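Local coordinates for protein carbonic anhydrase (Porphyridium purpureum, PDB 1DDZ) that probably catalyses the reversible hydration of carbon dioxide to hydrogencarbonate as a zinc-dependent, beta-class carbonic anhydrase, at residues T208-V213 with L224-N229; K220-G225 with L286-N291; G383-G388 with S429-I434. One frame throughout, in Å; residues are numbered along the deposited sequence.

Contact 1 of 3, residues T208-V213 with L224-N229; sequences TVQGVV and LGVVVN
Val209 and Val227 face each other as an antiparallel hydrogen-bonded pair in which Val209 N reaches Val227 O at 2.9 Å and Val227 N reaches Val209 O at 2.7 Å. The two strands form the beta hairpin that ends the mixed sheet of this carbonic anhydrase unit, strand 222-227 being outermost within the chain. Next along, Gln210 and Val226 make a non-hydrogen-bonded pair and turn their side chains to the same face. There the glutamine lies obliquely across the valine, its OE1 3.3 Å from Val226 CG2 and its amide carbon also close to that methyl. Its chain bends at CG, and NE2 gives a weak bond to Gly211 O; Phe294 of helix 292-307 touches the same side chain. On the reverse face Val209 and Val227 rest against Cys192 of helix 172-193. Thr208 packs at the far end of the pairing, its CB 4.1 Å from Val226 CG1. Toward the turn the pairing shifts by one residue, as at a beta bulge: Gly211 N still bonds Gly225 O at 2.8 Å, but Gly211 O accepts from Leu224 N. Leu224 CB sits so close to Gly211 that a CB there would collide with it, and Leu224 N approaches Gly211 O from 52° above the carbonyl plane.

Contact 2 of 3, residues K220-G225 with L286-N291; sequences KLRDLG and LKEGAN
The guanidinium of Arg222 has Glu288 OE2 near its plane at one edge, 4.4 Å from NH1, beyond salt-bridge range, and Lys220 CB over the centre of one face. Leu286 O approaches the same group obliquely and lies only 3.1 Å from Arg222 CD, while NH2 makes a salt bridge to Asp218. The second flat group, the carboxylate of Asp223, is met from above by Gly225 N, 60° out of its plane, in an Asx turn with OD1. Its OD2 lies against Gly289 CA, where a side chain would collide with it, and accepts from a water that in turn accepts from Asn291 N.

Both residues lie against an irregular link, 286-291, joining helix 266-279 to helix 292-307, its 286-289 part running 87° from the direction of 220-224. One backbone bond fastens it directly to the strand, Asp223 N to Lys287 O at 2.9 Å, and a water donates to both Asp223 O and Lys287 O. Leu286 packs against the strand side chains, its CB 3.6 Å from Arg222 CB and its CD1 3.9 Å from Leu224 CD2, beside Leu278 of helix 266-279. An alanine in place of Arg222 would probably leave Asp218 without its charged mate and open a gap beside Leu286 O.

Two long side chains add a charge pair. Lys220 is fully extended and brings NZ to Glu288 OE2 at 3.4 Å, a weak salt bridge. Glu288, bent at CG, reaches Lys287 NZ with its other oxygen, OE1, in a long ion pair within the link.

Contact 3 of 3, residues G383-G388 with S429-I434; sequences GHYACG and SLNRLI. With ZN (zinc ion), chain D.
Ile434 pushes its terminal methyl into the type II turn His384-Cys387, with CD1 3.3 Å from both His384 O and Cys387 N, the two atoms that close the turn by a hydrogen bond. The helical side chain reaches that far because CG1 stands anti to the carbonyl carbon (chi1 -74°) and CD1 continues anti to CA (chi2 -179°). The same methyl lies 3.7 Å from Cys387 CB, and the branch CG2 also borders His384 O.

The turn follows strand 378-384 and carries two zinc ligands of the beta-class site, with Cys328 and Asp330 completing the four. His384 CG sits between the backbone N and the carbonyl carbon (chi1 60°), and NE2 binds the zinc ion at 2.0 Å. Cys387 has SG anti to its backbone N and binds at 2.3 Å; its CB overlies the imidazole face, offset toward the rim, and its sulfur also caps the start of helix 388-392. Helix 426-447 thus packs directly behind the ligand-bearing turn.

Beside this, Tyr385 and Asn431 cross at about a right angle, Asn431 CB 3.6 Å from Tyr385 CD2. The backbone O of Asn431 lies at the edge of the ring and in its plane, while Tyr385 OH bonds Glu435, one residue beyond the helical segment. Leu430 CD1 rests 4.0 Å from Ala386 CA, on the exposed corner of the turn.

Overall arrangement
Contacts 1 and 2 use the same strand, 222-227, and touch, their centres about 10 Å apart; Val213 O and Arg222 N probably continue the hairpin bonding from one to the other. Contact 1 is largely buried and held mainly by backbone hydrogen bonds between antiparallel strands, whereas contact 2, only partly buried, relies on a single direct backbone bond, waters, charged side chains and the packing of Leu286. Contact 3, also partly buried, belongs to the second carbonic anhydrase region of the chain, about 34 Å from contact 1 between centres and across the centre of the chain. There a helix meets a turn largely through apolar packing, and metal coordination enters.

Contact 1 of 3, residues T208-V213 with L224-N229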
loop_
_atom_site.group_PDB
_atom_site.type_symbol
_atom_site.label_atom_id
_atom_site.label_comp_id
_atom_site.label_asym_id
_atom_site.label_seq_id
_atom_site.Cartn_x
_atom_site.Cartn_y
_atom_site.Cartn_z
ATOM N N THR A 208 2.583 19.526 16.071
ATOM C CA THR A 208 2.374 18.585 17.167
ATOM C C THR A 208 1.606 17.342 16.727
ATOM O O THR A 208 0.791 17.403 15.814
ATOM C CB THR A 208 1.555 19.207 18.294
ATOM O OG1 THR A 208 0.293 19.641 17.778
ATOM C CG2 THR A 208 2.310 20.378 18.913
ATOM N N VAL A 209 1.895 16.207 17.344
ATOM C CA VAL A 209 1.151 15.008 17.042
ATOM C C VAL A 209 0.649 14.558 18.386
ATOM O O VAL A 209 1.431 14.399 19.308
ATOM C CB VAL A 209 2.001 13.902 16.429
ATOM C CG1 VAL A 209 1.083 12.735 15.992
ATOM C CG2 VAL A 209 2.800 14.441 15.262
ATOM N N GLN A 210 -0.653 14.366 18.512
ATOM C CA GLN A 210 -1.229 13.949 19.769
ATOM C C GLN A 210 -2.265 12.857 19.589
ATOM O O GLN A 210 -2.939 12.792 18.558
ATOM C CB GLN A 210 -1.833 15.176 20.457
ATOM C CG GLN A 210 -3.254 15.032 20.948
ATOM C CD GLN A 210 -3.501 15.752 22.262
ATOM O OE1 GLN A 210 -3.453 16.969 22.338
ATOM N NE2 GLN A 210 -3.766 14.989 23.308
ATOM N N GLY A 211 -2.355 11.975 20.583
ATOM C CA GLY A 211 -3.325 10.892 20.568
ATOM C C GLY A 211 -4.525 11.205 21.442
ATOM O O GLY A 211 -4.401 11.831 22.500
ATOM N N VAL A 212 -5.685 10.691 21.060
ATOM C CA VAL A 212 -6.897 10.973 21.800
ATOM C C VAL A 212 -7.882 9.797 21.591
ATOM O O VAL A 212 -7.743 9.062 20.629
ATOM C CB VAL A 212 -7.406 12.369 21.283
ATOM C CG1 VAL A 212 -8.589 12.252 20.344
ATOM C CG2 VAL A 212 -7.580 13.331 22.409
ATOM N N VAL A 213 -8.769 9.523 22.552
ATOM C CA VAL A 213 -9.784 8.447 22.423
ATOM C C VAL A 213 -11.015 9.008 23.071
ATOM O O VAL A 213 -10.913 9.936 23.857
ATOM C CB VAL A 213 -9.594 7.168 23.329
ATOM C CG1 VAL A 213 -9.581 5.876 22.511
ATOM C CG2 VAL A 213 -8.466 7.323 24.307
ATOM N N LEU A 224 -3.855 10.746 25.187
ATOM C CA LEU A 224 -2.938 9.611 25.049
ATOM C C LEU A 224 -1.514 10.118 24.983
ATOM O O LEU A 224 -0.579 9.323 24.885
ATOM C CB LEU A 224 -3.201 8.801 23.783
ATOM C CG LEU A 224 -4.155 7.613 23.819
ATOM C CD1 LEU A 224 -3.682 6.587 24.818
ATOM C CD2 LEU A 224 -5.505 8.090 24.183
ATOM N N GLY A 225 -1.361 11.441 24.922
ATOM C CA GLY A 225 -0.034 12.025 24.857
ATOM C C GLY A 225 0.151 12.884 23.627
ATOM O O GLY A 225 -0.517 12.671 22.618
ATOM N N VAL A 226 1.029 13.878 23.741
ATOM C CA VAL A 226 1.354 14.808 22.675
ATOM C C VAL A 226 2.853 14.789 22.484
ATOM O O VAL A 226 3.601 14.745 23.450
ATOM C CB VAL A 226 0.990 16.280 23.067
ATOM C CG1 VAL A 226 1.210 17.241 21.875
ATOM C CG2 VAL A 226 -0.442 16.371 23.552
ATOM N N VAL A 227 3.313 14.757 21.247
ATOM C CA VAL A 227 4.736 14.846 21.025
ATOM C C VAL A 227 4.891 16.106 20.179
ATOM O O VAL A 227 4.101 16.367 19.260
ATOM C CB VAL A 227 5.381 13.539 20.468
ATOM C CG1 VAL A 227 4.349 12.470 20.183
ATOM C CG2 VAL A 227 6.312 13.821 19.319
ATOM N N VAL A 228 5.814 16.964 20.609
ATOM C CA VAL A 228 6.050 18.250 19.965
ATOM C C VAL A 228 7.130 18.208 18.907
ATOM O O VAL A 228 6.958 18.760 17.829
ATOM C CB VAL A 228 6.387 19.316 21.030
ATOM C CG1 VAL A 228 6.561 20.689 20.383
ATOM C CG2 VAL A 228 5.270 19.379 22.056
ATOM N N ASN A 229 8.234 17.539 19.217
ATOM C CA ASN A 229 9.335 17.418 18.287
ATOM C C ASN A 229 10.322 16.394 18.859
ATOM O O ASN A 229 10.949 16.665 19.860
ATOM C CB ASN A 229 10.017 18.787 18.099
ATOM C CG ASN A 229 11.125 18.751 17.056
ATOM O OD1 ASN A 229 11.890 17.788 16.981
ATOM N ND2 ASN A 229 11.205 19.787 16.236
#

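Contact 2 of 3, residues K220-G225 with L286-N291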
loop_
_atom_site.group_PDB
_atom_site.type_symbol
_atom_site.label_atom_id
_atom_site.label_comp_id
_atom_site.label_asym_id
_atom_site.label_seq_id
_atom_site.Cartn_x
_atom_site.Cartn_y
_atom_site.Cartn_z
ATOM N N LYS A 220 -16.333 12.424 25.385
ATOM C CA LYS A 220 -15.239 13.115 26.044
ATOM C C LYS A 220 -13.895 12.613 25.596
ATOM O O LYS A 220 -13.580 11.435 25.737
ATOM C CB LYS A 220 -15.378 12.990 27.559
ATOM C CG LYS A 220 -14.406 13.857 28.320
ATOM C CD LYS A 220 -14.711 13.898 29.800
ATOM C CE LYS A 220 -13.972 15.072 30.418
ATOM N NZ LYS A 220 -14.200 15.289 31.875
ATOM N N LEU A 221 -13.083 13.513 25.067
ATOM C CA LEU A 221 -11.766 13.124 24.593
ATOM C C LEU A 221 -10.802 12.923 25.755
ATOM O O LEU A 221 -10.725 13.773 26.649
ATOM C CB LEU A 221 -11.201 14.184 23.651
ATOM C CG LEU A 221 -11.927 14.431 22.328
ATOM C CD1 LEU A 221 -11.203 15.573 21.622
ATOM C CD2 LEU A 221 -11.951 13.183 21.452
ATOM N N ARG A 222 -10.086 11.794 25.740
ATOM C CA ARG A 222 -9.104 11.460 26.772
ATOM C C ARG A 222 -7.746 11.571 26.120
ATOM O O ARG A 222 -7.583 11.227 24.941
ATOM C CB ARG A 222 -9.294 10.043 27.280
ATOM C CG ARG A 222 -10.706 9.606 27.476
ATOM C CD ARG A 222 -11.417 10.409 28.497
ATOM N NE ARG A 222 -12.661 9.729 28.830
ATOM C CZ ARG A 222 -13.392 9.999 29.904
ATOM N NH1 ARG A 222 -12.998 10.944 30.745
ATOM N NH2 ARG A 222 -14.504 9.311 30.148
ATOM N N ASP A 223 -6.755 11.980 26.894
ATOM C CA ASP A 223 -5.416 12.191 26.366
ATOM C C ASP A 223 -4.546 10.944 26.309
ATOM O O ASP A 223 -4.563 10.145 27.225
ATOM C CB ASP A 223 -4.741 13.266 27.209
ATOM C CG ASP A 223 -3.571 13.895 26.533
ATOM O OD1 ASP A 223 -3.300 13.548 25.370
ATOM O OD2 ASP A 223 -2.915 14.754 27.172
ATOM N N LEU A 224 -3.855 10.746 25.187
ATOM C CA LEU A 224 -2.938 9.611 25.049
ATOM C C LEU A 224 -1.514 10.118 24.983
ATOM O O LEU A 224 -0.579 9.323 24.885
ATOM C CB LEU A 224 -3.201 8.801 23.783
ATOM C CG LEU A 224 -4.155 7.613 23.819
ATOM C CD1 LEU A 224 -3.682 6.587 24.818
ATOM C CD2 LEU A 224 -5.505 8.090 24.183
ATOM N N GLY A 225 -1.361 11.441 24.922
ATOM C CA GLY A 225 -0.034 12.025 24.857
ATOM C C GLY A 225 0.151 12.884 23.627
ATOM O O GLY A 225 -0.517 12.671 22.618
ATOM N N LEU A 286 -9.419 7.012 31.037
ATOM C CA LEU A 286 -8.277 7.894 30.962
ATOM C C LEU A 286 -8.701 9.322 31.268
ATOM O O LEU A 286 -9.863 9.682 31.109
ATOM C CB LEU A 286 -7.669 7.856 29.564
ATOM C CG LEU A 286 -7.218 6.521 29.007
ATOM C CD1 LEU A 286 -6.389 6.792 27.742
ATOM C CD2 LEU A 286 -6.392 5.779 30.066
ATOM N N LYS A 287 -7.745 10.141 31.676
ATOM C CA LYS A 287 -8.007 11.535 31.965
ATOM C C LYS A 287 -7.961 12.370 30.691
ATOM O O LYS A 287 -7.414 11.961 29.672
ATOM C CB LYS A 287 -6.957 12.090 32.924
ATOM C CG LYS A 287 -7.132 11.683 34.362
ATOM C CD LYS A 287 -6.285 12.579 35.254
ATOM C CE LYS A 287 -6.748 14.050 35.246
ATOM N NZ LYS A 287 -7.976 14.264 36.063
ATOM N N GLU A 288 -8.596 13.528 30.737
ATOM C CA GLU A 288 -8.547 14.432 29.606
ATOM C C GLU A 288 -7.269 15.212 29.900
ATOM O O GLU A 288 -6.805 15.219 31.051
ATOM C CB GLU A 288 -9.764 15.369 29.587
ATOM C CG GLU A 288 -9.886 16.325 30.781
ATOM C CD GLU A 288 -10.214 15.621 32.104
ATOM O OE1 GLU A 288 -9.784 16.142 33.166
ATOM O OE2 GLU A 288 -10.897 14.558 32.085
ATOM N N GLY A 289 -6.658 15.775 28.863
ATOM C CA GLY A 289 -5.453 16.562 29.050
ATOM C C GLY A 289 -5.875 17.996 29.308
ATOM O O GLY A 289 -7.069 18.271 29.386
ATOM N N ALA A 290 -4.930 18.922 29.422
ATOM C CA ALA A 290 -5.286 20.319 29.671
ATOM C C ALA A 290 -5.240 21.208 28.425
ATOM O O ALA A 290 -5.550 22.396 28.503
ATOM C CB ALA A 290 -4.415 20.897 30.764
ATOM N N ASN A 291 -4.820 20.644 27.294
ATOM C CA ASN A 291 -4.745 21.368 26.025
ATOM C C ASN A 291 -6.130 21.871 25.575
ATOM O O ASN A 291 -7.162 21.322 25.957
ATOM C CB ASN A 291 -4.105 20.460 24.964
ATOM C CG ASN A 291 -4.022 21.112 23.598
ATOM O OD1 ASN A 291 -5.007 21.119 22.853
ATOM N ND2 ASN A 291 -2.860 21.672 23.261
HETATM O O HOH W 1 -5.157 10.648 30.154
HETATM O O HOH W 2 -3.448 17.967 26.685
#

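Contact 3 of 3, residues G383-G388 with S429-I434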
loop_
_atom_site.group_PDB
_atom_site.type_symbol
_atom_site.label_atom_id
_atom_site.label_comp_id
_atom_site.label_asym_id
_atom_site.label_seq_id
_atom_site.Cartn_x
_atom_site.Cartn_y
_atom_site.Cartn_z
ATOM N N GLY A 383 -17.499 13.649 -4.475
ATOM C CA GLY A 383 -16.448 14.601 -4.794
ATOM C C GLY A 383 -17.013 15.977 -4.450
ATOM O O GLY A 383 -18.175 16.076 -4.067
ATOM N N HIS A 384 -16.236 17.042 -4.585
ATOM C CA HIS A 384 -16.743 18.383 -4.267
ATOM C C HIS A 384 -16.090 19.418 -5.175
ATOM O O HIS A 384 -14.904 19.298 -5.508
ATOM C CB HIS A 384 -16.569 18.740 -2.753
ATOM C CG HIS A 384 -15.146 18.739 -2.269
ATOM N ND1 HIS A 384 -14.517 19.878 -1.829
ATOM C CD2 HIS A 384 -14.218 17.752 -2.207
ATOM C CE1 HIS A 384 -13.261 19.600 -1.527
ATOM N NE2 HIS A 384 -13.046 18.314 -1.750
ATOM N N TYR A 385 -16.860 20.428 -5.586
ATOM C CA TYR A 385 -16.336 21.461 -6.485
ATOM C C TYR A 385 -15.192 22.212 -5.862
ATOM O O TYR A 385 -15.117 22.337 -4.654
ATOM C CB TYR A 385 -17.435 22.409 -6.922
ATOM C CG TYR A 385 -18.411 21.730 -7.837
ATOM C CD1 TYR A 385 -19.775 21.771 -7.587
ATOM C CD2 TYR A 385 -17.961 21.003 -8.941
ATOM C CE1 TYR A 385 -20.674 21.110 -8.411
ATOM C CE2 TYR A 385 -18.852 20.337 -9.768
ATOM C CZ TYR A 385 -20.205 20.393 -9.495
ATOM O OH TYR A 385 -21.097 19.720 -10.294
ATOM N N ALA A 386 -14.239 22.599 -6.690
ATOM C CA ALA A 386 -13.053 23.312 -6.227
ATOM C C ALA A 386 -12.112 22.490 -5.323
ATOM O O ALA A 386 -11.232 23.048 -4.680
ATOM C CB ALA A 386 -13.442 24.640 -5.551
ATOM N N CYS A 387 -12.271 21.163 -5.327
ATOM C CA CYS A 387 -11.411 20.259 -4.550
ATOM C C CYS A 387 -9.903 20.585 -4.672
ATOM O O CYS A 387 -9.317 20.477 -5.754
ATOM C CB CYS A 387 -11.660 18.802 -4.992
ATOM S SG CYS A 387 -10.667 17.556 -4.099
ATOM N N GLY A 388 -9.274 20.900 -3.541
ATOM C CA GLY A 388 -7.852 21.224 -3.510
ATOM C C GLY A 388 -6.949 20.085 -3.915
ATOM O O GLY A 388 -5.876 20.298 -4.482
ATOM N N SER A 429 -13.275 23.985 -15.805
ATOM C CA SER A 429 -12.475 22.927 -16.272
ATOM C C SER A 429 -12.064 22.000 -15.110
ATOM O O SER A 429 -12.150 20.770 -15.230
ATOM C CB SER A 429 -11.258 23.562 -16.971
ATOM O OG SER A 429 -10.287 22.579 -17.225
ATOM N N LEU A 430 -11.702 22.588 -13.965
ATOM C CA LEU A 430 -11.347 21.835 -12.772
ATOM C C LEU A 430 -12.590 21.095 -12.287
ATOM O O LEU A 430 -12.553 19.925 -11.926
ATOM C CB LEU A 430 -10.933 22.768 -11.640
ATOM C CG LEU A 430 -10.018 22.309 -10.479
ATOM C CD1 LEU A 430 -10.370 23.059 -9.211
ATOM C CD2 LEU A 430 -10.061 20.810 -10.221
ATOM N N ASN A 431 -13.694 21.825 -12.217
ATOM C CA ASN A 431 -14.948 21.259 -11.775
ATOM C C ASN A 431 -15.435 20.119 -12.635
ATOM O O ASN A 431 -16.150 19.256 -12.143
ATOM C CB ASN A 431 -16.008 22.332 -11.697
ATOM C CG ASN A 431 -15.816 23.225 -10.506
ATOM O OD1 ASN A 431 -16.612 24.099 -10.267
ATOM N ND2 ASN A 431 -14.775 22.984 -9.727
ATOM N N ARG A 432 -15.084 20.109 -13.918
ATOM C CA ARG A 432 -15.505 19.017 -14.798
ATOM C C ARG A 432 -14.639 17.801 -14.500
ATOM O O ARG A 432 -15.138 16.670 -14.435
ATOM C CB ARG A 432 -15.379 19.395 -16.280
ATOM C CG ARG A 432 -15.824 18.284 -17.239
ATOM C CD ARG A 432 -17.289 17.914 -17.023
ATOM N NE ARG A 432 -18.096 18.266 -18.188
ATOM C CZ ARG A 432 -19.417 18.403 -18.195
ATOM N NH1 ARG A 432 -20.125 18.241 -17.089
ATOM N NH2 ARG A 432 -20.035 18.620 -19.341
ATOM N N LEU A 433 -13.346 18.043 -14.330
ATOM C CA LEU A 433 -12.385 16.980 -14.013
ATOM C C LEU A 433 -12.819 16.291 -12.715
ATOM O O LEU A 433 -12.734 15.076 -12.579
ATOM C CB LEU A 433 -10.995 17.581 -13.804
ATOM C CG LEU A 433 -9.695 16.811 -14.087
ATOM C CD1 LEU A 433 -8.705 17.198 -13.027
ATOM C CD2 LEU A 433 -9.879 15.314 -14.134
ATOM N N ILE A 434 -13.274 17.096 -11.768
ATOM C CA ILE A 434 -13.738 16.629 -10.467
ATOM C C ILE A 434 -14.942 15.706 -10.652
ATOM O O ILE A 434 -15.079 14.698 -9.971
ATOM C CB ILE A 434 -14.096 17.870 -9.570
ATOM C CG1 ILE A 434 -12.820 18.560 -9.106
ATOM C CG2 ILE A 434 -14.977 17.502 -8.400
ATOM C CD1 ILE A 434 -13.107 19.726 -8.221
HETATM ZN ZN ZN D . -11.105 17.792 -1.864
#